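Local coordinates for protein Poly(Beta-D-mannuronate) lyase (Pseudopedobacter saltans, PDB 7O79) that probably cleaves poly(beta-D-mannuronate), the mannuronate-rich form of alginate, as a PL6-family polysaccharide lyase built on a parallel beta-helix, at residues V275-I281 with V328-N334; N360-K365 with L396-N400. All blocks are in the same frame, centred on the assembly; numbering follows the deposited sequence.

Both contacts join successive coils of the parallel beta-helix, and contact 1 closes along the chain before contact 2 opens. Their centres are about 11 Å apart, and they meet at V328: its O probably accepts a hydrogen bond from K365 N at 2.9 Å, and its N probably donates one to S363 O at 3.3 Å. In the core, G332 CA of contact 1 packs against I362 CG2 of contact 2 at 3.6 Å. Contact 1 follows a corner of the helix into the next strand; contact 2 pairs strand 356-364 with 391-397, where strand pairing ends. Together they lay one coil on the next, at a corner in contact 1 and at the last strand pair in contact 2.

Contact 1 (V275-I281 with V328-N334); sequences VDGDGLI and VGGAGIN
V275-I281 and V328-N334 follow the same path one coil apart, turning a corner of the beta-helix and then entering parallel strands. Backbone hydrogen bonds run the length of the pair. At the corner G329 N donates to V275 O at 2.8 Å and G330 N reaches G277 O at 2.9 Å, the latter from well above the carbonyl plane. G279 N and L280 N then donate to the carbonyls of A331 and G332, and N334 N to L280 O at 2.8 Å, almost straight. Three of the glycines sit in close quarters: a CB on G279 would run into G332 O, one on G329 into D276 O, and one on G330 into D278 OD1.

Among side chains the polar work falls to D278. With CG beside its own backbone N (chi1 -62°), the carboxylate lies over the next coil. OD1 takes A331 N at 2.7 Å, met 55° out of the carboxylate plane, while OD2 takes a weak 3.3 Å bond from N334 ND2, whose amide is turned 78° from the carboxylate. One aspartate thus bridges the corner and the strand that follows.

The apolar pairs are stacks of like residues, as expected in a parallel beta-helix. V275 CG2 sits 3.5 Å from V328 CG1, and L280 CD2 lies 4.0 Å from I333 CG2, each pair side by side and pointing the same way.

L280 and I333 both pack on F325 of strand 319-328. Strand 255-260 lies beside 280-283 on the preceding coil, with I258 against L280; strand 371-373 continues the series, Q372 touching A331 and N334.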
ATOM      1  N   VAL A 275       9.334   0.560 -16.580  1.00 25.06           N
ATOM      2  CA  VAL A 275       8.838   1.711 -15.844  1.00 24.99           C
ATOM      3  C   VAL A 275       9.563   2.936 -16.364  1.00 25.81           C
ATOM      4  O   VAL A 275      10.668   2.860 -16.920  1.00 25.60           O
ATOM      5  CB  VAL A 275       8.983   1.571 -14.313  1.00 26.03           C
ATOM      6  CG1 VAL A 275       8.068   0.460 -13.781  1.00 22.68           C
ATOM      7  CG2 VAL A 275      10.415   1.291 -13.956  1.00 22.57           C
ATOM      8  N   ASP A 276       8.900   4.075 -16.210  1.00 25.75           N
ATOM      9  CA  ASP A 276       9.419   5.347 -16.681  1.00 27.13           C
ATOM     10  C   ASP A 276      10.511   5.893 -15.769  1.00 29.80           C
ATOM     11  O   ASP A 276      11.452   6.524 -16.261  1.00 26.55           O
ATOM     12  CB  ASP A 276       8.248   6.331 -16.792  1.00 30.34           C
ATOM     13  CG  ASP A 276       8.617   7.606 -17.508  1.00 35.55           C
ATOM     14  OD1 ASP A 276       9.547   7.565 -18.348  1.00 38.65           O
ATOM     15  OD2 ASP A 276       7.961   8.639 -17.232  1.00 38.50           O
ATOM     16  N   GLY A 277      10.421   5.641 -14.463  1.00 25.87           N
ATOM     17  CA  GLY A 277      11.349   6.156 -13.467  1.00 21.30           C
ATOM     18  C   GLY A 277      12.358   5.116 -13.019  1.00 25.10           C
ATOM     19  O   GLY A 277      12.799   4.272 -13.806  1.00 23.27           O
ATOM     20  N   ASP A 278      12.741   5.183 -11.737  1.00 21.49           N
ATOM     21  CA  ASP A 278      13.778   4.312 -11.189  1.00 24.15           C
ATOM     22  C   ASP A 278      13.210   2.952 -10.772  1.00 22.50           C
ATOM     23  O   ASP A 278      12.028   2.813 -10.455  1.00 24.14           O
ATOM     24  CB  ASP A 278      14.464   4.957  -9.975  1.00 22.54           C
ATOM     25  CG  ASP A 278      15.194   6.262 -10.306  1.00 24.69           C
ATOM     26  OD1 ASP A 278      15.344   6.606 -11.493  1.00 24.37           O
ATOM     27  OD2 ASP A 278      15.656   6.932  -9.353  1.00 25.48           O
ATOM     28  N   GLY A 279      14.076   1.945 -10.750  1.00 19.94           N
ATOM     29  CA  GLY A 279      13.661   0.619 -10.323  1.00 20.06           C
ATOM     30  C   GLY A 279      13.561   0.511  -8.808  1.00 22.33           C
ATOM     31  O   GLY A 279      12.560   0.021  -8.270  1.00 21.81           O
ATOM     32  N   LEU A 280      14.596   0.994  -8.122  1.00 19.81           N
ATOM     33  CA  LEU A 280      14.699   0.972  -6.669  1.00 19.27           C
ATOM     34  C   LEU A 280      15.321   2.275  -6.205  1.00 19.96           C
ATOM     35  O   LEU A 280      16.399   2.653  -6.675  1.00 22.31           O
ATOM     36  CB  LEU A 280      15.549  -0.210  -6.195  1.00 22.21           C
ATOM     37  CG  LEU A 280      15.838  -0.362  -4.696  1.00 21.23           C
ATOM     38  CD1 LEU A 280      14.543  -0.440  -3.851  1.00 18.23           C
ATOM     39  CD2 LEU A 280      16.764  -1.560  -4.445  1.00 19.57           C
ATOM     40  N   ILE A 281      14.650   2.962  -5.288  1.00 19.70           N
ATOM     41  CA  ILE A 281      15.151   4.213  -4.731  1.00 18.21           C
ATOM     42  C   ILE A 281      15.360   4.024  -3.240  1.00 19.53           C
ATOM     43  O   ILE A 281      14.411   3.717  -2.512  1.00 22.62           O
ATOM     44  CB  ILE A 281      14.202   5.386  -4.986  1.00 21.38           C
ATOM     45  CG1 ILE A 281      14.080   5.673  -6.491  1.00 19.61           C
ATOM     46  CG2 ILE A 281      14.663   6.631  -4.197  1.00 19.35           C
ATOM     47  CD1 ILE A 281      12.846   6.537  -6.844  1.00 17.60           C
ATOM     48  N   VAL A 328      14.285   0.192 -17.465  1.00 23.08           N
ATOM     49  CA  VAL A 328      13.744   1.299 -16.672  1.00 25.68           C
ATOM     50  C   VAL A 328      14.188   2.618 -17.285  1.00 25.80           C
ATOM     51  O   VAL A 328      15.301   2.739 -17.811  1.00 26.18           O
ATOM     52  CB  VAL A 328      14.158   1.196 -15.183  1.00 24.81           C
ATOM     53  CG1 VAL A 328      13.621  -0.087 -14.592  1.00 26.18           C
ATOM     54  CG2 VAL A 328      15.657   1.270 -14.987  1.00 22.93           C
ATOM     55  N   GLY A 329      13.309   3.621 -17.225  1.00 26.30           N
ATOM     56  CA  GLY A 329      13.635   4.913 -17.794  1.00 25.71           C
ATOM     57  C   GLY A 329      14.510   5.794 -16.939  1.00 26.96           C
ATOM     58  O   GLY A 329      15.045   6.789 -17.445  1.00 28.96           O
ATOM     59  N   GLY A 330      14.667   5.465 -15.659  1.00 26.92           N
ATOM     60  CA  GLY A 330      15.534   6.216 -14.770  1.00 24.13           C
ATOM     61  C   GLY A 330      16.751   5.399 -14.394  1.00 26.02           C
ATOM     62  O   GLY A 330      17.291   4.677 -15.239  1.00 28.53           O
ATOM     63  N   ALA A 331      17.200   5.496 -13.144  1.00 25.24           N
ATOM     64  CA  ALA A 331      18.308   4.677 -12.685  1.00 23.36           C
ATOM     65  C   ALA A 331      17.791   3.297 -12.287  1.00 24.22           C
ATOM     66  O   ALA A 331      16.631   3.133 -11.923  1.00 25.80           O
ATOM     67  CB  ALA A 331      19.018   5.348 -11.497  1.00 24.49           C
ATOM     68  N   GLY A 332      18.656   2.294 -12.374  1.00 22.82           N
ATOM     69  CA  GLY A 332      18.229   0.975 -11.939  1.00 21.43           C
ATOM     70  C   GLY A 332      18.058   0.945 -10.433  1.00 25.09           C
ATOM     71  O   GLY A 332      16.973   0.674  -9.901  1.00 24.12           O
ATOM     72  N   ILE A 333      19.146   1.223  -9.730  1.00 21.98           N
ATOM     73  CA  ILE A 333      19.132   1.366  -8.286  1.00 23.08           C
ATOM     74  C   ILE A 333      19.725   2.728  -7.971  1.00 25.17           C
ATOM     75  O   ILE A 333      20.857   3.026  -8.376  1.00 24.15           O
ATOM     76  CB  ILE A 333      19.902   0.240  -7.580  1.00 24.02           C
ATOM     77  CG1 ILE A 333      19.323  -1.120  -8.009  1.00 22.53           C
ATOM     78  CG2 ILE A 333      19.851   0.432  -6.054  1.00 23.65           C
ATOM     79  CD1 ILE A 333      19.954  -2.358  -7.351  1.00 18.10           C
ATOM     80  N   ASN A 334      18.945   3.565  -7.297  1.00 20.12           N
ATOM     81  CA  ASN A 334      19.366   4.904  -6.911  1.00 21.39           C
ATOM     82  C   ASN A 334      19.679   4.854  -5.415  1.00 24.54           C
ATOM     83  O   ASN A 334      18.770   4.811  -4.583  1.00 20.24           O
ATOM     84  CB  ASN A 334      18.269   5.903  -7.266  1.00 23.02           C
ATOM     85  CG  ASN A 334      18.629   7.345  -6.918  1.00 28.14           C
ATOM     86  OD1 ASN A 334      19.752   7.656  -6.550  1.00 30.95           O
ATOM     87  ND2 ASN A 334      17.667   8.228  -7.061  1.00 29.56           N
TER

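Contact 2 (N360-K365 with L396-N400); sequences NIISTK and LVYDN
The Y398 ring has I362 O at its edge, near the ring plane, while I361 CG2 approaches obliquely, 3.9 Å from CE1; P404 also touches this side chain. The second flat group, the N400 amide, lies across the end of the other strand. Its CG stands anti to the backbone N (chi1 -156°), which brings OD1 to S363 OG; the hydroxyl donates, though the modelled 2.5 Å is so short that the exact length is doubtful. ND2 turns to N327 OD1 on the preceding coil, and S363 OG also accepts from N327 N. Replacing N400 by alanine removes the whole amide, and is likely to leave the S363 hydroxyl without this acceptor and N327 OD1 without the ND2 donor, so that the turn after the strand would be less firmly tied down.

Before this end the backbones pair as parallel strands. L396 N donates to N360 O at 2.8 Å, I362 N to L396 O at 2.9 Å, and Y398 N to I362 O at 3.0 Å. Beyond them a water takes over, accepting from T364 N and donating to Y398 O at 2.8 Å.

I362 and V397 share one face of the strands and both touch A370, with I362 reaching I333 of strand 333-337; I361 and L396 lie on the other. Strand 319-328 flanks 356-364, opposite 391-397, as the preceding coil of the beta-helix.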
ATOM      1  N   ASN A 360      21.376  -8.484  -8.047  1.00 23.03           N
ATOM      2  CA  ASN A 360      20.309  -7.831  -8.787  1.00 23.69           C
ATOM      3  C   ASN A 360      20.642  -7.824 -10.273  1.00 23.92           C
ATOM      4  O   ASN A 360      21.814  -7.759 -10.655  1.00 21.15           O
ATOM      5  CB  ASN A 360      20.121  -6.395  -8.283  1.00 18.95           C
ATOM      6  CG  ASN A 360      19.685  -6.363  -6.825  1.00 21.98           C
ATOM      7  OD1 ASN A 360      18.562  -6.762  -6.493  1.00 21.42           O
ATOM      8  ND2 ASN A 360      20.586  -5.930  -5.940  1.00 20.12           N
ATOM      9  N   ILE A 361      19.602  -7.888 -11.105  1.00 22.46           N
ATOM     10  CA  ILE A 361      19.722  -7.766 -12.558  1.00 22.80           C
ATOM     11  C   ILE A 361      19.135  -6.421 -12.957  1.00 23.45           C
ATOM     12  O   ILE A 361      18.057  -6.057 -12.474  1.00 23.83           O
ATOM     13  CB  ILE A 361      18.996  -8.916 -13.280  1.00 23.27           C
ATOM     14  CG1 ILE A 361      19.795 -10.211 -13.147  1.00 31.13           C
ATOM     15  CG2 ILE A 361      18.724  -8.551 -14.762  1.00 25.59           C
ATOM     16  CD1 ILE A 361      19.121 -11.391 -13.804  1.00 34.41           C
ATOM     17  N   ILE A 362      19.851  -5.673 -13.818  1.00 22.03           N
ATOM     18  CA  ILE A 362      19.480  -4.302 -14.168  1.00 19.99           C
ATOM     19  C   ILE A 362      19.724  -4.034 -15.651  1.00 21.93           C
ATOM     20  O   ILE A 362      20.753  -4.433 -16.213  1.00 24.96           O
ATOM     21  CB  ILE A 362      20.257  -3.248 -13.348  1.00 23.29           C
ATOM     22  CG1 ILE A 362      20.203  -3.510 -11.838  1.00 24.72           C
ATOM     23  CG2 ILE A 362      19.747  -1.847 -13.645  1.00 20.72           C
ATOM     24  CD1 ILE A 362      21.489  -3.110 -11.131  1.00 22.91           C
ATOM     25  N   SER A 363      18.795  -3.307 -16.267  1.00 21.83           N
ATOM     26  CA  SER A 363      19.055  -2.613 -17.523  1.00 24.19           C
ATOM     27  C   SER A 363      18.244  -1.326 -17.531  1.00 22.83           C
ATOM     28  O   SER A 363      17.171  -1.256 -16.928  1.00 23.35           O
ATOM     29  CB  SER A 363      18.739  -3.511 -18.732  1.00 22.86           C
ATOM     30  OG  SER A 363      17.372  -3.442 -19.099  1.00 26.59           O
ATOM     31  N   THR A 364      18.805  -0.284 -18.168  1.00 18.29           N
ATOM     32  CA  THR A 364      18.216   1.042 -18.238  1.00 23.32           C
ATOM     33  C   THR A 364      18.110   1.460 -19.698  1.00 23.63           C
ATOM     34  O   THR A 364      18.925   1.054 -20.529  1.00 23.84           O
ATOM     35  CB  THR A 364      19.036   2.112 -17.450  1.00 22.18           C
ATOM     36  OG1 THR A 364      20.253   2.436 -18.153  1.00 24.56           O
ATOM     37  CG2 THR A 364      19.362   1.657 -16.024  1.00 21.14           C
ATOM     38  N   LYS A 365      17.102   2.284 -19.992  1.00 22.95           N
ATOM     39  CA  LYS A 365      16.882   2.750 -21.363  1.00 25.94           C
ATOM     40  C   LYS A 365      18.053   3.582 -21.878  1.00 27.10           C
ATOM     41  O   LYS A 365      18.397   3.521 -23.066  1.00 28.49           O
ATOM     42  CB  LYS A 365      15.592   3.569 -21.440  1.00 24.87           C
ATOM     43  CG  LYS A 365      14.325   2.750 -21.302  1.00 26.19           C
ATOM     44  CD  LYS A 365      13.091   3.625 -21.439  1.00 30.57           C
ATOM     45  CE  LYS A 365      11.806   2.791 -21.540  1.00 28.82           C
ATOM     46  NZ  LYS A 365      11.306   2.361 -20.196  1.00 27.83           N
ATOM     47  N   LEU A 396      24.256  -7.563 -12.044  1.00 24.68           N
ATOM     48  CA  LEU A 396      24.510  -7.839 -13.449  1.00 24.06           C
ATOM     49  C   LEU A 396      23.748  -6.843 -14.313  1.00 23.96           C
ATOM     50  O   LEU A 396      22.513  -6.804 -14.282  1.00 24.53           O
ATOM     51  CB  LEU A 396      24.125  -9.281 -13.768  1.00 27.73           C
ATOM     52  CG  LEU A 396      24.191  -9.734 -15.222  1.00 35.08           C
ATOM     53  CD1 LEU A 396      25.571  -9.495 -15.829  1.00 30.73           C
ATOM     54  CD2 LEU A 396      23.837 -11.217 -15.259  1.00 38.36           C
ATOM     55  N   VAL A 397      24.484  -6.039 -15.074  1.00 21.88           N
ATOM     56  CA  VAL A 397      23.906  -5.015 -15.939  1.00 25.16           C
ATOM     57  C   VAL A 397      23.965  -5.501 -17.380  1.00 27.13           C
ATOM     58  O   VAL A 397      25.058  -5.704 -17.932  1.00 26.10           O
ATOM     59  CB  VAL A 397      24.630  -3.667 -15.789  1.00 25.62           C
ATOM     60  CG1 VAL A 397      23.951  -2.617 -16.647  1.00 22.94           C
ATOM     61  CG2 VAL A 397      24.650  -3.229 -14.315  1.00 27.13           C
ATOM     62  N   TYR A 398      22.792  -5.668 -17.986  1.00 23.46           N
ATOM     63  CA  TYR A 398      22.653  -6.095 -19.370  1.00 25.68           C
ATOM     64  C   TYR A 398      22.591  -4.920 -20.327  1.00 25.05           C
ATOM     65  O   TYR A 398      22.143  -3.829 -19.977  1.00 25.70           O
ATOM     66  CB  TYR A 398      21.392  -6.932 -19.568  1.00 30.04           C
ATOM     67  CG  TYR A 398      21.483  -8.331 -19.023  1.00 36.87           C
ATOM     68  CD1 TYR A 398      21.343  -8.583 -17.670  1.00 38.88           C
ATOM     69  CD2 TYR A 398      21.735  -9.403 -19.865  1.00 39.23           C
ATOM     70  CE1 TYR A 398      21.419  -9.874 -17.175  1.00 39.98           C
ATOM     71  CE2 TYR A 398      21.822 -10.697 -19.380  1.00 42.43           C
ATOM     72  CZ  TYR A 398      21.667 -10.928 -18.038  1.00 42.40           C
ATOM     73  OH  TYR A 398      21.741 -12.217 -17.557  1.00 46.85           O
ATOM     74  N   ASP A 399      23.040  -5.164 -21.559  1.00 26.95           N
ATOM     75  CA  ASP A 399      22.732  -4.268 -22.662  1.00 24.77           C
ATOM     76  C   ASP A 399      21.215  -4.217 -22.792  1.00 24.81           C
ATOM     77  O   ASP A 399      20.559  -5.256 -22.893  1.00 23.13           O
ATOM     78  CB  ASP A 399      23.390  -4.782 -23.956  1.00 20.51           C
ATOM     79  CG  ASP A 399      23.110  -3.906 -25.161  1.00 23.07           C
ATOM     80  OD1 ASP A 399      22.224  -3.022 -25.121  1.00 23.39           O
ATOM     81  OD2 ASP A 399      23.799  -4.097 -26.177  1.00 22.14           O
ATOM     82  N   ASN A 400      20.643  -3.012 -22.736  1.00 24.93           N
ATOM     83  CA  ASN A 400      19.195  -2.911 -22.855  1.00 25.21           C
ATOM     84  C   ASN A 400      18.677  -3.364 -24.212  1.00 26.49           C
ATOM     85  O   ASN A 400      17.493  -3.693 -24.327  1.00 24.58           O
ATOM     86  CB  ASN A 400      18.745  -1.491 -22.557  1.00 24.32           C
ATOM     87  CG  ASN A 400      17.318  -1.435 -22.093  1.00 28.09           C
ATOM     88  OD1 ASN A 400      16.987  -1.954 -21.038  1.00 27.75           O
ATOM     89  ND2 ASN A 400      16.470  -0.745 -22.852  1.00 27.47           N
TER
HETATM   90  O   HOH W   1      21.492  -1.141 -19.667  1.00 22.07           O